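Local coordinates for p-47 protein (Clostridium botulinum, PDB 6EKT) that may form part of a progenitor toxin complex that protects botulinum neurotoxin during its passage through the host gastrointestinal tract, at residues Q62-V67 against V100-I105. Residues are numbered along the deposited sequence; the frame is centred on the assembly and turned at random.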
ATOM      1  N   GLN A  62      45.363 -15.484 -13.255  1.00 44.29           N
ATOM      2  CA  GLN A  62      43.958 -15.436 -13.675  1.00 42.57           C
ATOM      3  C   GLN A  62      43.533 -13.998 -13.911  1.00 41.94           C
ATOM      4  O   GLN A  62      43.897 -13.097 -13.143  1.00 41.99           O
ATOM      5  CB  GLN A  62      43.032 -16.080 -12.631  1.00 41.38           C
ATOM      6  CG  GLN A  62      43.087 -17.608 -12.595  1.00 41.59           C
ATOM      7  CD  GLN A  62      42.077 -18.253 -11.642  1.00 41.11           C
ATOM      8  OE1 GLN A  62      41.330 -17.574 -10.933  1.00 41.21           O
ATOM      9  NE2 GLN A  62      42.052 -19.586 -11.638  1.00 41.30           N
ATOM     10  N   GLU A  63      42.777 -13.792 -14.985  1.00 40.98           N
ATOM     11  CA  GLU A  63      42.153 -12.495 -15.258  1.00 42.04           C
ATOM     12  C   GLU A  63      40.803 -12.623 -15.967  1.00 40.48           C
ATOM     13  O   GLU A  63      40.538 -13.613 -16.651  1.00 39.71           O
ATOM     14  CB  GLU A  63      43.109 -11.571 -16.032  1.00 44.33           C
ATOM     15  CG  GLU A  63      43.399 -12.016 -17.452  1.00 46.76           C
ATOM     16  CD  GLU A  63      44.637 -11.361 -18.042  1.00 48.84           C
ATOM     17  OE1 GLU A  63      44.601 -10.155 -18.368  1.00 51.76           O
ATOM     18  OE2 GLU A  63      45.640 -12.070 -18.197  1.00 50.61           O
ATOM     19  N   ILE A  64      39.957 -11.611 -15.783  1.00 40.43           N
ATOM     20  CA  ILE A  64      38.642 -11.550 -16.415  1.00 39.23           C
ATOM     21  C   ILE A  64      38.264 -10.090 -16.701  1.00 39.29           C
ATOM     22  O   ILE A  64      38.564  -9.195 -15.902  1.00 39.74           O
ATOM     23  CB  ILE A  64      37.549 -12.284 -15.584  1.00 38.01           C
ATOM     24  CG1 ILE A  64      36.189 -12.245 -16.307  1.00 38.02           C
ATOM     25  CG2 ILE A  64      37.473 -11.752 -14.154  1.00 37.16           C
ATOM     26  CD1 ILE A  64      35.137 -13.185 -15.746  1.00 37.19           C
ATOM     27  N   LYS A  65      37.640  -9.870 -17.856  1.00 38.98           N
ATOM     28  CA  LYS A  65      37.121  -8.564 -18.247  1.00 40.79           C
ATOM     29  C   LYS A  65      35.726  -8.760 -18.819  1.00 40.58           C
ATOM     30  O   LYS A  65      35.539  -9.617 -19.694  1.00 40.28           O
ATOM     31  CB  LYS A  65      38.032  -7.914 -19.308  1.00 42.67           C
ATOM     32  CG  LYS A  65      37.489  -6.620 -19.901  1.00 44.99           C
ATOM     33  CD  LYS A  65      38.524  -5.984 -20.816  1.00 46.93           C
ATOM     34  CE  LYS A  65      37.984  -4.714 -21.435  1.00 49.37           C
ATOM     35  NZ  LYS A  65      39.029  -4.190 -22.362  1.00 51.06           N
ATOM     36  N   MET A  66      34.766  -7.962 -18.327  1.00 41.50           N
ATOM     37  CA  MET A  66      33.369  -8.007 -18.782  1.00 41.50           C
ATOM     38  C   MET A  66      32.828  -6.611 -19.033  1.00 42.94           C
ATOM     39  O   MET A  66      32.746  -5.791 -18.107  1.00 43.85           O
ATOM     40  CB  MET A  66      32.475  -8.735 -17.762  1.00 39.86           C
ATOM     41  CG  MET A  66      32.743 -10.225 -17.602  1.00 39.46           C
ATOM     42  SD  MET A  66      31.719 -11.092 -16.389  1.00 38.50           S
ATOM     43  CE  MET A  66      32.306 -10.437 -14.831  1.00 38.54           C
ATOM     44  N   VAL A  67      32.459  -6.340 -20.281  1.00 43.81           N
ATOM     45  CA  VAL A  67      31.735  -5.111 -20.625  1.00 44.84           C
ATOM     46  C   VAL A  67      30.294  -5.524 -20.963  1.00 43.95           C
ATOM     47  O   VAL A  67      30.066  -6.334 -21.876  1.00 43.85           O
ATOM     48  CB  VAL A  67      32.397  -4.321 -21.796  1.00 46.97           C
ATOM     49  CG1 VAL A  67      31.837  -2.903 -21.879  1.00 48.48           C
ATOM     50  CG2 VAL A  67      33.922  -4.263 -21.655  1.00 47.35           C
ATOM     51  N   VAL A 100      39.611 -17.320 -23.097  1.00 48.39           N
ATOM     52  CA  VAL A 100      38.269 -17.649 -23.588  1.00 47.41           C
ATOM     53  C   VAL A 100      37.527 -16.337 -23.856  1.00 47.22           C
ATOM     54  O   VAL A 100      37.515 -15.442 -23.008  1.00 46.64           O
ATOM     55  CB  VAL A 100      37.485 -18.560 -22.592  1.00 46.24           C
ATOM     56  CG1 VAL A 100      36.050 -18.813 -23.060  1.00 46.67           C
ATOM     57  CG2 VAL A 100      38.198 -19.888 -22.376  1.00 45.80           C
ATOM     58  N   ASP A 101      36.912 -16.240 -25.034  1.00 47.25           N
ATOM     59  CA  ASP A 101      36.174 -15.055 -25.442  1.00 47.34           C
ATOM     60  C   ASP A 101      34.792 -15.020 -24.781  1.00 46.10           C
ATOM     61  O   ASP A 101      34.062 -16.013 -24.814  1.00 44.80           O
ATOM     62  CB  ASP A 101      36.052 -15.018 -26.972  1.00 49.72           C
ATOM     63  CG  ASP A 101      35.632 -13.647 -27.511  1.00 51.94           C
ATOM     64  OD1 ASP A 101      35.228 -12.751 -26.730  1.00 51.29           O
ATOM     65  OD2 ASP A 101      35.710 -13.465 -28.744  1.00 53.42           O
ATOM     66  N   LEU A 102      34.449 -13.873 -24.192  1.00 45.11           N
ATOM     67  CA  LEU A 102      33.155 -13.700 -23.507  1.00 44.31           C
ATOM     68  C   LEU A 102      32.095 -12.901 -24.276  1.00 45.69           C
ATOM     69  O   LEU A 102      30.993 -12.664 -23.757  1.00 44.49           O
ATOM     70  CB  LEU A 102      33.349 -13.148 -22.081  1.00 43.06           C
ATOM     71  CG  LEU A 102      34.068 -14.056 -21.073  1.00 41.19           C
ATOM     72  CD1 LEU A 102      34.146 -13.370 -19.716  1.00 40.76           C
ATOM     73  CD2 LEU A 102      33.422 -15.432 -20.963  1.00 40.25           C
ATOM     74  N   SER A 103      32.411 -12.507 -25.514  1.00 47.80           N
ATOM     75  CA  SER A 103      31.430 -11.843 -26.386  1.00 49.50           C
ATOM     76  C   SER A 103      30.240 -12.763 -26.654  1.00 48.56           C
ATOM     77  O   SER A 103      30.427 -13.919 -27.046  1.00 47.92           O
ATOM     78  CB  SER A 103      32.066 -11.431 -27.717  1.00 52.98           C
ATOM     79  OG  SER A 103      33.128 -10.528 -27.500  1.00 55.80           O
ATOM     80  N   GLY A 104      29.032 -12.256 -26.406  1.00 48.46           N
ATOM     81  CA  GLY A 104      27.800 -13.008 -26.645  1.00 48.11           C
ATOM     82  C   GLY A 104      27.425 -14.008 -25.563  1.00 46.25           C
ATOM     83  O   GLY A 104      26.475 -14.775 -25.737  1.00 47.31           O
ATOM     84  N   ILE A 105      28.147 -13.987 -24.441  1.00 43.44           N
ATOM     85  CA  ILE A 105      27.820 -14.823 -23.271  1.00 41.43           C
ATOM     86  C   ILE A 105      26.750 -14.096 -22.436  1.00 40.63           C
ATOM     87  O   ILE A 105      26.844 -12.873 -22.207  1.00 40.68           O
ATOM     88  CB  ILE A 105      29.097 -15.219 -22.461  1.00 40.21           C
ATOM     89  CG1 ILE A 105      29.836 -16.404 -23.121  1.00 40.60           C
ATOM     90  CG2 ILE A 105      28.773 -15.633 -21.029  1.00 38.71           C
ATOM     91  CD1 ILE A 105      30.387 -16.154 -24.503  1.00 42.51           C
TER
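Leu102 reaches toward strand 62-68 and enters the contact with one methyl, CD1, which meets both Ile64 and Met66. CD1 of Leu102 is 4.1 Å from CD1 of Ile64 and 4.0 Å from CG of Met66, so the two buried side chains, on the same face of their strand, share a single apolar partner. Ile64 turns CG1 anti to its own nitrogen (chi1 -178°), which brings the ethyl branch up to the leucine methyl; the two side chains cross at nearly a right angle. Between these neighbours, Lys65 contributes its backbone rather than its amine: its carbonyl O lies 4.0 Å from CD1 of Leu102.

Polar bonds shape the chain around the leucine. Ser103 N donates a nearly straight bond (3.1 Å, 172°) to Asp101 OD1, approaching from above the carboxylate plane and closing an Asx turn. A type II turn from Leu102 to Ile105 overlaps it, closed by Ile105 N to Leu102 O, with Gly104 at positive phi.

Strand 91-94 separates strands 62-68 and 99-101 in an antiparallel four-stranded sheet. The contact brings the loop after edge strand 99-101 over inner strand 62-68, where Leu102 and Met66 also touch helix 152-168: a small antiparallel sheet packed on a helix, within a protein that as a whole resembles the TULIP superfamily.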